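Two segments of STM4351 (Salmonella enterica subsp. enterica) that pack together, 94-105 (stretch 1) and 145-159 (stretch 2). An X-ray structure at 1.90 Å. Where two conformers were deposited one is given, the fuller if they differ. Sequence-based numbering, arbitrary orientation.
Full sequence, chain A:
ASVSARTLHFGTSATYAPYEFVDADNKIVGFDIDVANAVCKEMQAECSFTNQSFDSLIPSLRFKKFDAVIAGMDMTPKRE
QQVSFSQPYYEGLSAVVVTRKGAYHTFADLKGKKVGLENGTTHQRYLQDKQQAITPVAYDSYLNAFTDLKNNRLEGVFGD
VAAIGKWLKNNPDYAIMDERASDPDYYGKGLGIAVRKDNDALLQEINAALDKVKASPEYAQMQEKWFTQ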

ATOM      1  N   SER A  94       4.395  15.991   8.374  0.70 24.07           N
ATOM      2  CA  SER A  94       4.720  17.232   9.074  0.70 23.44           C
ATOM      3  C   SER A  94       3.503  18.134   9.263  0.70 22.00           C
ATOM      4  O   SER A  94       2.559  18.110   8.463  0.70 22.17           O
ATOM      5  CB  SER A  94       5.840  17.987   8.350  0.70 24.22           C
ATOM      6  OG  SER A  94       7.053  17.266   8.434  0.70 25.15           O
ATOM      7  N   ALA A  95       3.533  18.913  10.338  1.00 20.71           N
ATOM      8  CA  ALA A  95       2.442  19.803  10.670  1.00 18.58           C
ATOM      9  C   ALA A  95       2.819  21.205  10.201  1.00 17.49           C
ATOM     10  O   ALA A  95       3.989  21.572  10.195  1.00 17.53           O
ATOM     11  CB  ALA A  95       2.174  19.786  12.147  1.00 18.22           C
ATOM     12  N   VAL A  96       1.813  21.973   9.805  1.00 16.04           N
ATOM     13  CA  VAL A  96       2.028  23.311   9.281  1.00 14.90           C
ATOM     14  C   VAL A  96       1.064  24.306   9.906  1.00 14.18           C
ATOM     15  O   VAL A  96      -0.019  23.931  10.396  1.00 13.56           O
ATOM     16  CB  VAL A  96       1.917  23.358   7.719  1.00 15.52           C
ATOM     17  CG1 VAL A  96       3.016  22.509   7.044  1.00 15.37           C
ATOM     18  CG2 VAL A  96       0.539  22.939   7.233  1.00 15.46           C
ATOM     19  N   VAL A  97       1.458  25.577   9.885  1.00 13.51           N
ATOM     20  CA  VAL A  97       0.564  26.666  10.248  1.00 13.12           C
ATOM     21  C   VAL A  97       0.094  27.305   8.957  1.00 13.37           C
ATOM     22  O   VAL A  97       0.870  27.452   8.013  1.00 14.06           O
ATOM     23  CB  VAL A  97       1.255  27.752  11.104  1.00 13.62           C
ATOM     24  CG1 VAL A  97       0.233  28.797  11.577  1.00 12.36           C
ATOM     25  CG2 VAL A  97       1.955  27.115  12.302  1.00 13.57           C
ATOM     26  N   VAL A  98      -1.189  27.643   8.899  1.00 12.99           N
ATOM     27  CA  VAL A  98      -1.686  28.502   7.835  1.00 13.56           C
ATOM     28  C   VAL A  98      -1.970  29.885   8.429  1.00 14.20           C
ATOM     29  O   VAL A  98      -2.546  29.986   9.504  1.00 13.68           O
ATOM     30  CB  VAL A  98      -2.908  27.900   7.106  1.00 13.64           C
ATOM     31  CG1 VAL A  98      -4.061  27.520   8.100  1.00 13.56           C
ATOM     32  CG2 VAL A  98      -3.371  28.816   5.969  1.00 14.31           C
ATOM     33  N   THR A  99      -1.493  30.934   7.751  1.00 14.79           N
ATOM     34  CA  THR A  99      -1.706  32.321   8.183  1.00 15.37           C
ATOM     35  C   THR A  99      -2.122  33.123   6.964  1.00 16.23           C
ATOM     36  O   THR A  99      -2.135  32.592   5.861  1.00 16.56           O
ATOM     37  CB  THR A  99      -0.432  32.954   8.801  1.00 15.05           C
ATOM     38  OG1 THR A  99       0.507  33.292   7.765  1.00 16.69           O
ATOM     39  CG2 THR A  99       0.228  32.000   9.839  1.00 14.46           C
ATOM     40  N   ARG A 100      -2.450  34.398   7.150  1.00 17.49           N
ATOM     41  CA  ARG A 100      -2.573  35.293   6.005  1.00 19.40           C
ATOM     42  C   ARG A 100      -1.241  35.258   5.241  1.00 19.57           C
ATOM     43  O   ARG A 100      -0.184  35.227   5.859  1.00 19.19           O
ATOM     44  CB  ARG A 100      -2.900  36.711   6.470  1.00 20.34           C
ATOM     45  CG  ARG A 100      -4.380  36.934   6.782  1.00 23.57           C
ATOM     46  CD  ARG A 100      -4.639  38.240   7.541  1.00 29.16           C
ATOM     47  NE  ARG A 100      -3.539  39.205   7.421  1.00 34.63           N
ATOM     48  CZ  ARG A 100      -2.588  39.396   8.342  1.00 36.08           C
ATOM     49  NH1 ARG A 100      -2.582  38.688   9.478  1.00 35.80           N
ATOM     50  NH2 ARG A 100      -1.634  40.296   8.123  1.00 35.48           N
ATOM     51  N   LYS A 101      -1.302  35.243   3.911  1.00 20.57           N
ATOM     52  CA  LYS A 101      -0.124  35.021   3.070  1.00 21.24           C
ATOM     53  C   LYS A 101       0.944  36.088   3.325  1.00 21.51           C
ATOM     54  O   LYS A 101       0.664  37.267   3.266  1.00 21.94           O
ATOM     55  CB  LYS A 101      -0.538  34.996   1.590  1.00 22.78           C
ATOM     56  CG  LYS A 101       0.582  34.822   0.590  1.00 24.78           C
ATOM     57  CD  LYS A 101       0.022  34.768  -0.835  1.00 29.48           C
ATOM     58  CE  LYS A 101      -0.634  36.095  -1.225  1.00 32.74           C
ATOM     59  NZ  LYS A 101      -1.484  35.985  -2.457  1.00 35.38           N
ATOM     60  N   GLY A 102       2.160  35.664   3.645  1.00 20.84           N
ATOM     61  CA  GLY A 102       3.251  36.618   3.885  1.00 21.57           C
ATOM     62  C   GLY A 102       3.303  37.237   5.270  1.00 20.64           C
ATOM     63  O   GLY A 102       4.248  37.955   5.582  1.00 21.93           O
ATOM     64  N   ALA A 103       2.311  36.964   6.117  1.00 20.00           N
ATOM     65  CA  ALA A 103       2.228  37.641   7.416  1.00 19.80           C
ATOM     66  C   ALA A 103       3.180  37.088   8.484  1.00 19.19           C
ATOM     67  O   ALA A 103       3.595  37.827   9.395  1.00 19.73           O
ATOM     68  CB  ALA A 103       0.777  37.665   7.935  1.00 19.99           C
ATOM     69  N   TYR A 104       3.508  35.800   8.371  1.00 17.85           N
ATOM     70  CA  TYR A 104       4.380  35.091   9.319  1.00 16.74           C
ATOM     71  C   TYR A 104       5.245  34.114   8.522  1.00 16.73           C
ATOM     72  O   TYR A 104       4.792  33.549   7.510  1.00 15.71           O
ATOM     73  CB  TYR A 104       3.563  34.352  10.416  1.00 16.01           C
ATOM     74  CG  TYR A 104       2.712  35.298  11.257  1.00 16.58           C
ATOM     75  CD1 TYR A 104       3.273  36.021  12.318  1.00 15.93           C
ATOM     76  CD2 TYR A 104       1.362  35.507  10.952  1.00 16.26           C
ATOM     77  CE1 TYR A 104       2.502  36.926  13.067  1.00 17.28           C
ATOM     78  CE2 TYR A 104       0.590  36.391  11.690  1.00 16.07           C
ATOM     79  CZ  TYR A 104       1.168  37.097  12.746  1.00 18.48           C
ATOM     80  OH  TYR A 104       0.413  37.986  13.472  1.00 19.50           O
ATOM     81  N   HIS A 105       6.487  33.935   8.972  1.00 16.01           N
ATOM     82  CA  HIS A 105       7.399  32.961   8.372  1.00 16.65           C
ATOM     83  C   HIS A 105       7.736  31.840   9.351  1.00 16.23           C
ATOM     84  O   HIS A 105       7.897  30.686   8.958  1.00 16.35           O
ATOM     85  CB  HIS A 105       8.703  33.643   7.933  1.00 16.88           C
ATOM     86  CG  HIS A 105       8.562  34.513   6.723  1.00 18.37           C
ATOM     87  ND1 HIS A 105       9.033  34.144   5.482  1.00 17.69           N
ATOM     88  CD2 HIS A 105       8.013  35.742   6.567  1.00 18.01           C
ATOM     89  CE1 HIS A 105       8.774  35.103   4.610  1.00 19.99           C
ATOM     90  NE2 HIS A 105       8.158  36.084   5.242  1.00 19.79           N
TER
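Stretch 2, residues 145-159: AFTDLKNNRLEGVFG

The apolar centre of the contact is built around V98, whose CG1 lies 3.8 Å from V157 CB on the same face of a two-stranded pairing. The helix that opens stretch 2, ending at K150, covers this face: F146 brings the edge of its ring to V98, CE1 to CG1 at 3.9 Å, and L149 CD2 approaches the same CG1 at 4.1 Å. On the other face, F158 (chi1 t) reaches V97 and A95, with CD1 3.6 Å from V97 CG2 and CE1 3.6 Å from A95 CB.

Between these two layers of side chains, strand 156-159 runs antiparallel to strand 95-100, their axes crossing at 162°. V96 and G159 exchange hydrogen bonds, V96 N to G159 O at 2.9 Å and G159 N to V96 O at 3.0 Å; V98 N to V157 O (2.8 Å) and V157 N to V98 O (3.1 Å) repeat the pattern. V97 and F158 form the non-hydrogen-bonded pair between them. G156 leaves room for V97, since a CB there would clash with V97 CG1.

Past G156 the contact turns polar. One water accepts from R100 N (2.8 Å) and donates to E155 O (2.6 Å), extending the ladder. At the edge, E155 OE1 accepts a hydrogen bond from Y104 OH (2.6 Å) and forms a salt bridge with R100 NH1 (3.4 Å).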

ATOM      1  N   ALA A 145     -12.172  26.669  13.645  1.00 18.82           N
ATOM      2  CA  ALA A 145     -10.835  27.277  13.689  1.00 18.13           C
ATOM      3  C   ALA A 145     -10.604  28.133  12.441  1.00 18.25           C
ATOM      4  O   ALA A 145     -10.230  29.309  12.539  1.00 18.47           O
ATOM      5  CB  ALA A 145      -9.760  26.199  13.819  1.00 17.21           C
ATOM      6  N   PHE A 146     -10.861  27.551  11.269  1.00 17.97           N
ATOM      7  CA  PHE A 146     -10.748  28.292   9.996  1.00 18.35           C
ATOM      8  C   PHE A 146     -11.652  29.522   9.937  1.00 18.93           C
ATOM      9  O   PHE A 146     -11.226  30.599   9.499  1.00 19.79           O
ATOM     10  CB  PHE A 146     -11.018  27.371   8.802  1.00 18.42           C
ATOM     11  CG  PHE A 146      -9.932  26.359   8.555  1.00 18.04           C
ATOM     12  CD1 PHE A 146      -8.594  26.752   8.500  1.00 17.93           C
ATOM     13  CD2 PHE A 146     -10.242  25.016   8.371  1.00 17.53           C
ATOM     14  CE1 PHE A 146      -7.589  25.827   8.271  1.00 18.37           C
ATOM     15  CE2 PHE A 146      -9.242  24.076   8.143  1.00 18.65           C
ATOM     16  CZ  PHE A 146      -7.910  24.481   8.095  1.00 18.90           C
ATOM     17  N   THR A 147     -12.894  29.375  10.393  1.00 19.27           N
ATOM     18  CA  THR A 147     -13.810  30.507  10.475  1.00 20.10           C
ATOM     19  C   THR A 147     -13.210  31.631  11.314  1.00 19.96           C
ATOM     20  O   THR A 147     -13.250  32.804  10.928  1.00 20.52           O
ATOM     21  CB  THR A 147     -15.184  30.081  11.051  1.00 20.74           C
ATOM     22  OG1 THR A 147     -15.739  29.059  10.219  1.00 21.50           O
ATOM     23  CG2 THR A 147     -16.150  31.260  11.103  1.00 22.66           C
ATOM     24  N   ASP A 148     -12.656  31.264  12.465  1.00 19.15           N
ATOM     25  CA  ASP A 148     -12.039  32.232  13.366  1.00 19.80           C
ATOM     26  C   ASP A 148     -10.770  32.857  12.803  1.00 19.25           C
ATOM     27  O   ASP A 148     -10.463  34.010  13.101  1.00 20.43           O
ATOM     28  CB  ASP A 148     -11.770  31.596  14.725  1.00 19.47           C
ATOM     29  CG  ASP A 148     -12.987  31.648  15.642  1.00 22.15           C
ATOM     30  OD1 ASP A 148     -14.096  31.985  15.170  1.00 23.73           O
ATOM     31  OD2 ASP A 148     -12.835  31.360  16.846  1.00 23.57           O
ATOM     32  N   LEU A 149     -10.031  32.100  11.997  1.00 18.06           N
ATOM     33  CA  LEU A 149      -8.886  32.656  11.275  1.00 17.57           C
ATOM     34  C   LEU A 149      -9.340  33.730  10.281  1.00 18.96           C
ATOM     35  O   LEU A 149      -8.775  34.820  10.222  1.00 19.13           O
ATOM     36  CB  LEU A 149      -8.108  31.547  10.553  1.00 16.71           C
ATOM     37  CG  LEU A 149      -6.928  31.939   9.650  1.00 16.43           C
ATOM     38  CD1 LEU A 149      -5.794  32.620  10.423  1.00 16.70           C
ATOM     39  CD2 LEU A 149      -6.403  30.742   8.891  1.00 15.61           C
ATOM     40  N   LYS A 150     -10.382  33.418   9.521  1.00 20.14           N
ATOM     41  CA  LYS A 150     -10.878  34.316   8.492  1.00 21.92           C
ATOM     42  C   LYS A 150     -11.498  35.599   9.041  1.00 23.35           C
ATOM     43  O   LYS A 150     -11.432  36.648   8.394  1.00 23.66           O
ATOM     44  CB  LYS A 150     -11.845  33.580   7.570  1.00 22.89           C
ATOM     45  CG  LYS A 150     -11.122  32.617   6.627  1.00 23.35           C
ATOM     46  CD  LYS A 150     -11.903  32.337   5.369  1.00 27.11           C
ATOM     47  CE  LYS A 150     -12.881  31.194   5.556  1.00 30.00           C
ATOM     48  NZ  LYS A 150     -13.195  30.548   4.230  1.00 31.79           N
ATOM     49  N   ASN A 151     -12.073  35.493  10.241  0.50 23.32           N
ATOM     50  CA  ASN A 151     -12.666  36.623  10.964  0.50 24.82           C
ATOM     51  C   ASN A 151     -11.654  37.383  11.830  0.50 24.77           C
ATOM     52  O   ASN A 151     -12.038  38.231  12.632  0.50 25.34           O
ATOM     53  CB  ASN A 151     -13.833  36.139  11.835  0.50 24.95           C
ATOM     54  CG  ASN A 151     -15.100  35.872  11.029  0.50 25.91           C
ATOM     55  OD1 ASN A 151     -15.905  35.006  11.377  0.50 25.58           O
ATOM     56  ND2 ASN A 151     -15.277  36.617   9.945  0.50 26.07           N
ATOM     57  N   ASN A 152     -10.369  37.067  11.659  1.00 24.50           N
ATOM     58  CA  ASN A 152      -9.266  37.670  12.436  1.00 25.20           C
ATOM     59  C   ASN A 152      -9.238  37.435  13.948  1.00 24.98           C
ATOM     60  O   ASN A 152      -8.595  38.184  14.690  1.00 25.29           O
ATOM     61  CB  ASN A 152      -9.096  39.171  12.115  1.00 27.43           C
ATOM     62  CG  ASN A 152      -8.101  39.410  11.009  1.00 29.96           C
ATOM     63  OD1 ASN A 152      -8.481  39.700   9.875  1.00 34.89           O
ATOM     64  ND2 ASN A 152      -6.812  39.268  11.322  1.00 33.32           N
ATOM     65  N   ARG A 153      -9.927  36.398  14.405  1.00 24.12           N
ATOM     66  CA  ARG A 153      -9.865  36.026  15.813  1.00 24.45           C
ATOM     67  C   ARG A 153      -8.608  35.218  16.124  1.00 22.87           C
ATOM     68  O   ARG A 153      -8.232  35.043  17.291  1.00 22.87           O
ATOM     69  CB  ARG A 153     -11.119  35.265  16.223  1.00 24.90           C
ATOM     70  CG  ARG A 153     -12.250  36.184  16.623  1.00 29.42           C
ATOM     71  CD  ARG A 153     -13.422  35.400  17.179  1.00 33.44           C
ATOM     72  NE  ARG A 153     -13.964  36.029  18.387  1.00 38.68           N
ATOM     73  CZ  ARG A 153     -13.742  35.586  19.623  1.00 40.25           C
ATOM     74  NH1 ARG A 153     -12.989  34.504  19.824  1.00 39.83           N
ATOM     75  NH2 ARG A 153     -14.281  36.215  20.663  1.00 42.42           N
ATOM     76  N   LEU A 154      -7.967  34.724  15.067  1.00 21.07           N
ATOM     77  CA  LEU A 154      -6.726  33.978  15.190  1.00 19.39           C
ATOM     78  C   LEU A 154      -5.736  34.503  14.181  1.00 19.03           C
ATOM     79  O   LEU A 154      -6.137  35.057  13.154  1.00 20.04           O
ATOM     80  CB  LEU A 154      -6.953  32.489  14.901  1.00 18.43           C
ATOM     81  CG  LEU A 154      -7.973  31.700  15.723  1.00 17.03           C
ATOM     82  CD1 LEU A 154      -8.182  30.338  15.064  1.00 15.35           C
ATOM     83  CD2 LEU A 154      -7.507  31.545  17.166  1.00 16.66           C
ATOM     84  N   GLU A 155      -4.451  34.318  14.465  1.00 17.92           N
ATOM     85  CA  GLU A 155      -3.409  34.618  13.484  1.00 17.74           C
ATOM     86  C   GLU A 155      -3.013  33.412  12.641  1.00 16.72           C
ATOM     87  O   GLU A 155      -2.487  33.568  11.539  1.00 16.40           O
ATOM     88  CB  GLU A 155      -2.181  35.245  14.148  1.00 18.11           C
ATOM     89  CG  GLU A 155      -2.446  36.661  14.647  1.00 20.87           C
ATOM     90  CD  GLU A 155      -2.923  37.579  13.530  1.00 24.07           C
ATOM     91  OE1 GLU A 155      -2.076  38.032  12.737  1.00 26.40           O
ATOM     92  OE2 GLU A 155      -4.143  37.848  13.443  1.00 26.82           O
ATOM     93  N   GLY A 156      -3.266  32.215  13.160  1.00 16.02           N
ATOM     94  CA  GLY A 156      -2.966  31.001  12.415  1.00 14.92           C
ATOM     95  C   GLY A 156      -3.832  29.830  12.830  1.00 14.32           C
ATOM     96  O   GLY A 156      -4.556  29.892  13.820  1.00 14.44           O
ATOM     97  N   VAL A 157      -3.765  28.772  12.034  1.00 14.13           N
ATOM     98  CA  VAL A 157      -4.392  27.489  12.351  1.00 13.68           C
ATOM     99  C   VAL A 157      -3.322  26.445  12.060  1.00 13.34           C
ATOM    100  O   VAL A 157      -2.667  26.512  11.029  1.00 13.73           O
ATOM    101  CB  VAL A 157      -5.695  27.242  11.542  1.00 13.67           C
ATOM    102  CG1 VAL A 157      -6.173  25.773  11.707  1.00 13.88           C
ATOM    103  CG2 VAL A 157      -6.826  28.196  12.007  1.00 12.80           C
ATOM    104  N   PHE A 158      -3.129  25.519  12.998  1.00 13.26           N
ATOM    105  CA  PHE A 158      -2.007  24.569  12.988  1.00 13.42           C
ATOM    106  C   PHE A 158      -2.577  23.156  12.863  1.00 13.34           C
ATOM    107  O   PHE A 158      -3.409  22.755  13.679  1.00 12.64           O
ATOM    108  CB  PHE A 158      -1.228  24.760  14.300  1.00 13.11           C
ATOM    109  CG  PHE A 158      -0.017  23.885  14.467  1.00 12.74           C
ATOM    110  CD1 PHE A 158       0.987  23.831  13.500  1.00 15.66           C
ATOM    111  CD2 PHE A 158       0.156  23.175  15.654  1.00 14.57           C
ATOM    112  CE1 PHE A 158       2.132  23.036  13.689  1.00 15.56           C
ATOM    113  CE2 PHE A 158       1.299  22.382  15.867  1.00 15.90           C
ATOM    114  CZ  PHE A 158       2.284  22.310  14.879  1.00 14.54           C
ATOM    115  N   GLY A 159      -2.161  22.434  11.818  1.00 13.55           N
ATOM    116  CA  GLY A 159      -2.670  21.085  11.539  1.00 14.74           C
ATOM    117  C   GLY A 159      -1.855  20.301  10.523  1.00 15.48           C
ATOM    118  O   GLY A 159      -0.739  20.713  10.163  1.00 15.77           O
TER
HETATM  119  O   HOH W   1      -2.657  35.480   9.752  1.00 21.34           O